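Local coordinates for tailspike protein (Siphovirus 9NA, PDB 3RIQ) that probably recognises the lipopolysaccharide of Salmonella as the phage receptor and cleaves its O-antigen as an endorhamnosidase, at residues R318-N332 against Y340-N354. Sequence-based numbering, arbitrary orientation.
Sequences RDCMGIGAWWDGQKN and YEAHKEGMFDRGTNN
With chi1 at 55°, Trp-327 holds its indole between its own N and carbonyl carbon, one face turned to the backbone of Phe-348 and Asp-349, while Asp-349, its CG trans to N (chi1 -178°), sets a carboxylate beside the indole N-H. NE1 of Trp-327 meets OD2 of Asp-349 at 3.1 Å, coming from above the carboxylate plane. From that same face ND2 of Asn-354 reaches OD2 too, so two donors grip one buried oxygen; OD1 accepts from Gly-351 N in an Asx turn. A broad flat ring can lie against the neighbouring backbone, with O of Phe-348 over its centre and CA of Asp-349 toward its rim, and flexible Met-347 puts CG 3.6 Å from CH2 of Trp-327. On the other side of the strands, Trp-326 turns its edge to the face of Phe-348 in a T-shaped pair, planes at 84°. These are successive rungs of the right-handed parallel beta-helix, in register, with Trp-326 beside Phe-348 and Trp-327 beside Asp-349. Asparagine suits the turn because one amide both donates and accepts: Asn-354 ND2 also gives to Gly-329 O at 2.9 Å, and its OD1 takes Asn-332 N at 2.9 Å. At the opposite end, NE2 of His-343 points almost in its ring plane to OD1 of Asp-319, 2.7 Å away, while ND1 is hydrogen-bonded to Asp-367. Arg-318 NH1 bridges to Glu-341 OE2 at 3.2 Å; Lys-366, paired with both Asp-319 and Glu-341, would offset the closeness of their carboxylates.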
ATOM      1  N   ARG A 318     -13.108   7.335   6.314  1.00 11.65           N
ATOM      2  CA  ARG A 318     -13.582   8.634   5.789  1.00 11.65           C
ATOM      3  C   ARG A 318     -14.766   9.150   6.576  1.00 12.10           C
ATOM      4  O   ARG A 318     -15.794   8.450   6.703  1.00 12.23           O
ATOM      5  CB  ARG A 318     -13.958   8.514   4.297  1.00 12.83           C
ATOM      6  CG  ARG A 318     -14.263   9.872   3.643  1.00 13.37           C
ATOM      7  CD  ARG A 318     -14.986   9.763   2.253  1.00 15.63           C
ATOM      8  NE  ARG A 318     -16.419   9.407   2.397  1.00 14.80           N
ATOM      9  CZ  ARG A 318     -17.386  10.282   2.672  1.00 15.53           C
ATOM     10  NH1 ARG A 318     -17.072  11.557   2.866  1.00 19.11           N
ATOM     11  NH2 ARG A 318     -18.664   9.879   2.792  1.00 15.38           N
ATOM     12  N   ASP A 319     -14.631  10.390   7.059  1.00 11.78           N
ATOM     13  CA  ASP A 319     -15.730  11.140   7.707  1.00 11.95           C
ATOM     14  C   ASP A 319     -16.335  10.374   8.918  1.00 12.78           C
ATOM     15  O   ASP A 319     -17.560  10.394   9.141  1.00 13.03           O
ATOM     16  CB  ASP A 319     -16.804  11.501   6.638  1.00 12.66           C
ATOM     17  CG  ASP A 319     -17.727  12.645   7.049  1.00 14.00           C
ATOM     18  OD1 ASP A 319     -17.374  13.473   7.938  1.00 14.16           O
ATOM     19  OD2 ASP A 319     -18.838  12.720   6.451  1.00 14.62           O
ATOM     20  N   CYS A 320     -15.466   9.738   9.697  1.00 12.94           N
ATOM     21  CA  CYS A 320     -15.878   9.084  10.917  1.00 13.13           C
ATOM     22  C   CYS A 320     -16.052  10.120  12.022  1.00 13.58           C
ATOM     23  O   CYS A 320     -15.261  11.061  12.119  1.00 15.00           O
ATOM     24  CB  CYS A 320     -14.830   8.047  11.304  1.00 13.21           C
ATOM     25  SG  CYS A 320     -14.758   6.670  10.058  1.00 14.49           S
ATOM     26  N   MET A 321     -17.116   9.966  12.826  1.00 13.17           N
ATOM     27  CA  MET A 321     -17.437  10.970  13.825  1.00 13.57           C
ATOM     28  C   MET A 321     -16.483  10.973  15.020  1.00 14.16           C
ATOM     29  O   MET A 321     -16.310  12.017  15.691  1.00 14.13           O
ATOM     30  CB  MET A 321     -18.893  10.792  14.255  1.00 14.06           C
ATOM     31  CG  MET A 321     -19.434  11.826  15.245  1.00 13.91           C
ATOM     32  SD  MET A 321     -19.291  13.573  14.754  1.00 16.51           S
ATOM     33  CE  MET A 321     -20.574  13.710  13.492  1.00 19.71           C
ATOM     34  N   GLY A 322     -15.834   9.833  15.255  1.00 14.22           N
ATOM     35  CA  GLY A 322     -14.836   9.686  16.313  1.00 14.82           C
ATOM     36  C   GLY A 322     -13.429   9.916  15.764  1.00 14.54           C
ATOM     37  O   GLY A 322     -13.184  10.816  14.916  1.00 14.16           O
ATOM     38  N   ILE A 323     -12.492   9.108  16.262  1.00 13.80           N
ATOM     39  CA  ILE A 323     -11.092   9.185  15.852  1.00 13.81           C
ATOM     40  C   ILE A 323     -10.925   8.422  14.548  1.00 12.93           C
ATOM     41  O   ILE A 323     -11.582   7.409  14.323  1.00 13.84           O
ATOM     42  CB  ILE A 323     -10.190   8.635  16.983  1.00 13.49           C
ATOM     43  CG1 ILE A 323     -10.344   9.530  18.229  1.00 14.72           C
ATOM     44  CG2 ILE A 323      -8.707   8.527  16.559  1.00 13.21           C
ATOM     45  CD1 ILE A 323      -9.662   8.959  19.490  1.00 17.29           C
ATOM     46  N   GLY A 324     -10.068   8.940  13.662  1.00 12.61           N
ATOM     47  CA  GLY A 324      -9.950   8.329  12.338  1.00 12.33           C
ATOM     48  C   GLY A 324      -9.486   6.875  12.401  1.00 11.87           C
ATOM     49  O   GLY A 324     -10.002   6.033  11.662  1.00 12.82           O
ATOM     50  N   ALA A 325      -8.534   6.578  13.285  1.00 12.48           N
ATOM     51  CA  ALA A 325      -8.028   5.192  13.516  1.00 11.43           C
ATOM     52  C   ALA A 325      -7.219   5.292  14.789  1.00 11.77           C
ATOM     53  O   ALA A 325      -6.406   6.234  14.950  1.00 12.47           O
ATOM     54  CB  ALA A 325      -7.115   4.723  12.367  1.00 12.73           C
ATOM     55  N   TRP A 326      -7.424   4.350  15.704  1.00 12.77           N
ATOM     56  CA  TRP A 326      -6.618   4.347  16.920  1.00 12.17           C
ATOM     57  C   TRP A 326      -6.456   2.984  17.573  1.00 12.47           C
ATOM     58  O   TRP A 326      -7.171   2.000  17.250  1.00 12.62           O
ATOM     59  CB  TRP A 326      -7.095   5.383  17.944  1.00 12.76           C
ATOM     60  CG  TRP A 326      -8.309   5.065  18.803  1.00 13.31           C
ATOM     61  CD1 TRP A 326      -9.472   4.404  18.444  1.00 13.73           C
ATOM     62  CD2 TRP A 326      -8.507   5.521  20.151  1.00 13.26           C
ATOM     63  NE1 TRP A 326     -10.377   4.408  19.527  1.00 13.67           N
ATOM     64  CE2 TRP A 326      -9.800   5.082  20.576  1.00 13.06           C
ATOM     65  CE3 TRP A 326      -7.719   6.272  21.041  1.00 14.56           C
ATOM     66  CZ2 TRP A 326     -10.311   5.378  21.853  1.00 14.63           C
ATOM     67  CZ3 TRP A 326      -8.231   6.582  22.316  1.00 15.56           C
ATOM     68  CH2 TRP A 326      -9.511   6.133  22.703  1.00 17.56           C
ATOM     69  N   TRP A 327      -5.484   2.948  18.477  1.00 12.90           N
ATOM     70  CA  TRP A 327      -5.082   1.717  19.177  1.00 12.32           C
ATOM     71  C   TRP A 327      -4.373   2.095  20.466  1.00 13.27           C
ATOM     72  O   TRP A 327      -3.942   3.253  20.637  1.00 13.54           O
ATOM     73  CB  TRP A 327      -4.128   0.853  18.307  1.00 13.92           C
ATOM     74  CG  TRP A 327      -2.906   1.622  17.843  1.00 13.28           C
ATOM     75  CD1 TRP A 327      -1.711   1.771  18.513  1.00 14.44           C
ATOM     76  CD2 TRP A 327      -2.804   2.406  16.658  1.00 13.54           C
ATOM     77  NE1 TRP A 327      -0.854   2.592  17.790  1.00 13.79           N
ATOM     78  CE2 TRP A 327      -1.501   2.999  16.648  1.00 14.03           C
ATOM     79  CE3 TRP A 327      -3.682   2.663  15.589  1.00 14.51           C
ATOM     80  CZ2 TRP A 327      -1.077   3.864  15.615  1.00 13.20           C
ATOM     81  CZ3 TRP A 327      -3.257   3.478  14.555  1.00 14.26           C
ATOM     82  CH2 TRP A 327      -1.952   4.067  14.571  1.00 13.49           C
ATOM     83  N   ASP A 328      -4.283   1.125  21.368  1.00 12.54           N
ATOM     84  CA  ASP A 328      -3.376   1.264  22.542  1.00 12.68           C
ATOM     85  C   ASP A 328      -2.444   0.042  22.549  1.00 13.49           C
ATOM     86  O   ASP A 328      -2.327  -0.667  21.550  1.00 14.05           O
ATOM     87  CB  ASP A 328      -4.134   1.415  23.886  1.00 13.16           C
ATOM     88  CG  ASP A 328      -4.763   0.106  24.367  1.00 13.92           C
ATOM     89  OD1 ASP A 328      -4.963  -0.785  23.511  1.00 15.06           O
ATOM     90  OD2 ASP A 328      -5.048  -0.029  25.588  1.00 14.94           O
ATOM     91  N   GLY A 329      -1.846  -0.224  23.693  1.00 12.73           N
ATOM     92  CA  GLY A 329      -0.945  -1.344  23.863  1.00 14.26           C
ATOM     93  C   GLY A 329       0.430  -1.060  23.277  1.00 13.70           C
ATOM     94  O   GLY A 329       0.767   0.080  22.905  1.00 14.06           O
ATOM     95  N   GLN A 330       1.254  -2.087  23.274  1.00 13.57           N
ATOM     96  CA  GLN A 330       2.620  -1.954  22.762  1.00 13.67           C
ATOM     97  C   GLN A 330       3.002  -3.118  21.904  1.00 13.83           C
ATOM     98  O   GLN A 330       2.305  -4.123  21.870  1.00 14.42           O
ATOM     99  CB  GLN A 330       3.628  -1.788  23.909  1.00 13.94           C
ATOM    100  CG  GLN A 330       3.749  -2.995  24.876  1.00 15.19           C
ATOM    101  CD  GLN A 330       4.872  -2.757  25.889  1.00 15.40           C
ATOM    102  OE1 GLN A 330       6.067  -2.715  25.518  1.00 18.32           O
ATOM    103  NE2 GLN A 330       4.506  -2.508  27.133  1.00 16.28           N
ATOM    104  N   LYS A 331       4.096  -2.928  21.173  1.00 13.23           N
ATOM    105  CA  LYS A 331       4.640  -3.900  20.226  1.00 13.63           C
ATOM    106  C   LYS A 331       3.673  -4.192  19.075  1.00 13.03           C
ATOM    107  O   LYS A 331       3.803  -5.209  18.394  1.00 12.85           O
ATOM    108  CB  LYS A 331       5.050  -5.192  20.938  1.00 14.84           C
ATOM    109  CG  LYS A 331       6.200  -4.983  21.916  1.00 16.32           C
ATOM    110  CD  LYS A 331       6.509  -6.269  22.711  1.00 22.05           C
ATOM    111  CE  LYS A 331       7.527  -7.127  21.911  1.00 28.12           C
ATOM    112  NZ  LYS A 331       7.713  -8.528  22.331  1.00 33.30           N
ATOM    113  N   ASN A 332       2.768  -3.265  18.815  1.00 12.33           N
ATOM    114  CA  ASN A 332       1.950  -3.326  17.595  1.00 11.85           C
ATOM    115  C   ASN A 332       2.741  -2.835  16.396  1.00 11.42           C
ATOM    116  O   ASN A 332       3.636  -2.000  16.549  1.00 12.30           O
ATOM    117  CB  ASN A 332       0.697  -2.464  17.738  1.00 12.23           C
ATOM    118  CG  ASN A 332      -0.154  -2.834  18.949  1.00 12.72           C
ATOM    119  OD1 ASN A 332      -0.698  -3.929  19.039  1.00 14.76           O
ATOM    120  ND2 ASN A 332      -0.285  -1.908  19.887  1.00 12.69           N
ATOM    121  N   TYR A 340      -9.425  10.446   6.270  1.00 11.68           N
ATOM    122  CA  TYR A 340      -9.980  11.707   5.771  1.00 11.53           C
ATOM    123  C   TYR A 340     -11.128  12.134   6.678  1.00 12.50           C
ATOM    124  O   TYR A 340     -11.982  11.304   7.035  1.00 12.03           O
ATOM    125  CB  TYR A 340     -10.568  11.517   4.359  1.00 13.35           C
ATOM    126  CG  TYR A 340      -9.546  11.605   3.260  1.00 10.99           C
ATOM    127  CD1 TYR A 340      -9.238  12.851   2.698  1.00 12.64           C
ATOM    128  CD2 TYR A 340      -8.843  10.482   2.830  1.00 12.32           C
ATOM    129  CE1 TYR A 340      -8.271  12.974   1.717  1.00 13.34           C
ATOM    130  CE2 TYR A 340      -7.876  10.571   1.815  1.00 11.66           C
ATOM    131  CZ  TYR A 340      -7.587  11.847   1.279  1.00 12.20           C
ATOM    132  OH  TYR A 340      -6.608  12.040   0.337  1.00 14.14           O
ATOM    133  N   GLU A 341     -11.203  13.428   6.970  1.00 12.93           N
ATOM    134  CA  GLU A 341     -12.411  14.036   7.604  1.00 13.08           C
ATOM    135  C   GLU A 341     -12.763  13.404   8.951  1.00 13.04           C
ATOM    136  O   GLU A 341     -13.922  13.427   9.363  1.00 13.69           O
ATOM    137  CB  GLU A 341     -13.636  13.965   6.646  1.00 14.37           C
ATOM    138  CG  GLU A 341     -13.587  14.844   5.383  1.00 18.46           C
ATOM    139  CD  GLU A 341     -14.804  14.488   4.522  1.00 23.01           C
ATOM    140  OE1 GLU A 341     -15.856  15.017   4.789  1.00 21.53           O
ATOM    141  OE2 GLU A 341     -14.750  13.565   3.656  1.00 27.81           O
ATOM    142  N   ALA A 342     -11.781  12.882   9.690  1.00 12.77           N
ATOM    143  CA  ALA A 342     -12.085  12.445  11.076  1.00 13.02           C
ATOM    144  C   ALA A 342     -12.580  13.652  11.878  1.00 12.65           C
ATOM    145  O   ALA A 342     -11.980  14.742  11.794  1.00 13.57           O
ATOM    146  CB  ALA A 342     -10.857  11.863  11.734  1.00 13.48           C
ATOM    147  N   HIS A 343     -13.657  13.473  12.648  1.00 12.97           N
ATOM    148  CA  HIS A 343     -14.181  14.598  13.423  1.00 13.32           C
ATOM    149  C   HIS A 343     -13.366  14.868  14.703  1.00 13.83           C
ATOM    150  O   HIS A 343     -13.276  16.026  15.155  1.00 15.72           O
ATOM    151  CB  HIS A 343     -15.677  14.433  13.701  1.00 13.57           C
ATOM    152  CG  HIS A 343     -16.517  14.542  12.465  1.00 14.64           C
ATOM    153  ND1 HIS A 343     -17.574  15.421  12.359  1.00 15.61           N
ATOM    154  CD2 HIS A 343     -16.427  13.914  11.272  1.00 14.51           C
ATOM    155  CE1 HIS A 343     -18.127  15.300  11.158  1.00 15.94           C
ATOM    156  NE2 HIS A 343     -17.440  14.397  10.476  1.00 13.94           N
ATOM    157  N   LYS A 344     -12.739  13.827  15.237  1.00 14.88           N
ATOM    158  CA  LYS A 344     -11.786  13.957  16.347  1.00 14.75           C
ATOM    159  C   LYS A 344     -10.370  13.870  15.771  1.00 13.36           C
ATOM    160  O   LYS A 344     -10.142  14.301  14.614  1.00 14.74           O
ATOM    161  CB  LYS A 344     -12.039  12.875  17.423  1.00 14.08           C
ATOM    162  CG  LYS A 344     -13.521  12.738  17.848  1.00 16.06           C
ATOM    163  CD  LYS A 344     -14.092  13.989  18.470  1.00 19.32           C
ATOM    164  CE  LYS A 344     -15.535  13.733  19.030  1.00 21.29           C
ATOM    165  NZ  LYS A 344     -16.601  13.639  17.968  1.00 22.72           N
ATOM    166  N   GLU A 345      -9.414  13.316  16.526  1.00 13.95           N
ATOM    167  CA  GLU A 345      -8.070  13.156  15.972  1.00 13.12           C
ATOM    168  C   GLU A 345      -8.055  12.234  14.740  1.00 13.09           C
ATOM    169  O   GLU A 345      -8.905  11.352  14.609  1.00 13.48           O
ATOM    170  CB  GLU A 345      -7.116  12.585  17.000  1.00 13.77           C
ATOM    171  CG  GLU A 345      -6.839  13.514  18.190  1.00 14.65           C
ATOM    172  CD  GLU A 345      -7.845  13.390  19.349  1.00 15.25           C
ATOM    173  OE1 GLU A 345      -8.869  12.681  19.232  1.00 15.21           O
ATOM    174  OE2 GLU A 345      -7.573  13.999  20.398  1.00 16.37           O
ATOM    175  N   GLY A 346      -7.091  12.447  13.845  1.00 12.80           N
ATOM    176  CA  GLY A 346      -6.995  11.633  12.639  1.00 12.48           C
ATOM    177  C   GLY A 346      -6.385  10.250  12.844  1.00 12.56           C
ATOM    178  O   GLY A 346      -6.759   9.285  12.177  1.00 13.96           O
ATOM    179  N   MET A 347      -5.452  10.170  13.780  1.00 13.29           N
ATOM    180  CA  MET A 347      -4.698   8.944  14.112  1.00 12.75           C
ATOM    181  C   MET A 347      -4.257   9.129  15.555  1.00 13.26           C
ATOM    182  O   MET A 347      -3.756  10.208  15.923  1.00 13.84           O
ATOM    183  CB  MET A 347      -3.479   8.757  13.190  1.00 12.96           C
ATOM    184  CG  MET A 347      -2.785   7.403  13.361  1.00 12.38           C
ATOM    185  SD  MET A 347      -1.000   7.489  13.689  1.00 14.35           S
ATOM    186  CE  MET A 347      -0.924   7.653  15.478  1.00 13.20           C
ATOM    187  N   PHE A 348      -4.420   8.095  16.378  1.00 13.58           N
ATOM    188  CA  PHE A 348      -4.127   8.252  17.810  1.00 13.00           C
ATOM    189  C   PHE A 348      -3.507   6.939  18.339  1.00 13.66           C
ATOM    190  O   PHE A 348      -4.085   5.853  18.215  1.00 14.28           O
ATOM    191  CB  PHE A 348      -5.431   8.613  18.561  1.00 13.51           C
ATOM    192  CG  PHE A 348      -5.245   9.220  19.933  1.00 13.77           C
ATOM    193  CD1 PHE A 348      -5.810  10.479  20.221  1.00 16.73           C
ATOM    194  CD2 PHE A 348      -4.604   8.531  20.975  1.00 14.82           C
ATOM    195  CE1 PHE A 348      -5.697  11.061  21.527  1.00 18.74           C
ATOM    196  CE2 PHE A 348      -4.503   9.100  22.262  1.00 15.89           C
ATOM    197  CZ  PHE A 348      -5.043  10.365  22.536  1.00 18.27           C
ATOM    198  N   ASP A 349      -2.323   7.062  18.930  1.00 13.67           N
ATOM    199  CA  ASP A 349      -1.658   5.966  19.640  1.00 12.67           C
ATOM    200  C   ASP A 349      -1.733   6.239  21.132  1.00 13.10           C
ATOM    201  O   ASP A 349      -1.035   7.144  21.651  1.00 13.50           O
ATOM    202  CB  ASP A 349      -0.212   5.782  19.129  1.00 12.67           C
ATOM    203  CG  ASP A 349       0.521   4.620  19.797  1.00 14.56           C
ATOM    204  OD1 ASP A 349       0.186   4.210  20.929  1.00 15.07           O
ATOM    205  OD2 ASP A 349       1.489   4.137  19.172  1.00 15.81           O
ATOM    206  N   ARG A 350      -2.600   5.477  21.808  1.00 14.01           N
ATOM    207  CA  ARG A 350      -2.855   5.656  23.236  1.00 15.09           C
ATOM    208  C   ARG A 350      -1.900   4.785  24.069  1.00 15.07           C
ATOM    209  O   ARG A 350      -1.904   4.836  25.315  1.00 16.05           O
ATOM    210  CB  ARG A 350      -4.331   5.315  23.552  1.00 15.98           C
ATOM    211  CG  ARG A 350      -4.650   5.324  25.041  1.00 23.55           C
ATOM    212  CD  ARG A 350      -5.340   6.537  25.525  1.00 28.00           C
ATOM    213  NE  ARG A 350      -6.701   6.069  25.631  1.00 31.41           N
ATOM    214  CZ  ARG A 350      -7.693   6.550  26.382  1.00 28.60           C
ATOM    215  NH1 ARG A 350      -7.589   7.645  27.151  1.00 33.84           N
ATOM    216  NH2 ARG A 350      -8.842   5.901  26.312  1.00 23.54           N
ATOM    217  N   GLY A 351      -1.105   3.974  23.385  1.00 14.23           N
ATOM    218  CA  GLY A 351      -0.155   3.068  24.047  1.00 14.47           C
ATOM    219  C   GLY A 351       1.261   3.615  24.027  1.00 14.55           C
ATOM    220  O   GLY A 351       1.490   4.819  24.213  1.00 15.07           O
ATOM    221  N   THR A 352       2.220   2.716  23.821  1.00 14.34           N
ATOM    222  CA  THR A 352       3.622   3.101  23.790  1.00 14.56           C
ATOM    223  C   THR A 352       4.395   2.034  23.023  1.00 13.53           C
ATOM    224  O   THR A 352       3.895   0.942  22.821  1.00 14.10           O
ATOM    225  CB  THR A 352       4.174   3.232  25.252  1.00 14.26           C
ATOM    226  OG1 THR A 352       5.475   3.809  25.228  1.00 16.18           O
ATOM    227  CG2 THR A 352       4.255   1.849  25.938  1.00 15.80           C
ATOM    228  N   ASN A 353       5.624   2.326  22.601  1.00 13.61           N
ATOM    229  CA  ASN A 353       6.508   1.313  22.040  1.00 13.27           C
ATOM    230  C   ASN A 353       5.833   0.588  20.871  1.00 13.75           C
ATOM    231  O   ASN A 353       5.905  -0.627  20.752  1.00 14.58           O
ATOM    232  CB  ASN A 353       6.959   0.341  23.156  1.00 13.98           C
ATOM    233  CG  ASN A 353       7.973  -0.687  22.681  1.00 12.99           C
ATOM    234  OD1 ASN A 353       8.806  -0.402  21.816  1.00 14.17           O
ATOM    235  ND2 ASN A 353       7.896  -1.905  23.241  1.00 15.70           N
ATOM    236  N   ASN A 354       5.227   1.376  19.977  1.00 12.89           N
ATOM    237  CA  ASN A 354       4.675   0.864  18.716  1.00 12.97           C
ATOM    238  C   ASN A 354       5.464   1.386  17.533  1.00 12.69           C
ATOM    239  O   ASN A 354       6.118   2.429  17.607  1.00 13.59           O
ATOM    240  CB  ASN A 354       3.182   1.257  18.590  1.00 13.19           C
ATOM    241  CG  ASN A 354       2.330   0.624  19.680  1.00 11.98           C
ATOM    242  OD1 ASN A 354       2.351  -0.592  19.847  1.00 12.35           O
ATOM    243  ND2 ASN A 354       1.617   1.446  20.445  1.00 13.97           N
TER
HETATM  244  O   HOH W   1     -18.391  13.857   4.008  1.00 24.17           O
HETATM  245  O   HOH W   2     -12.316   9.292   9.214  1.00 13.77           O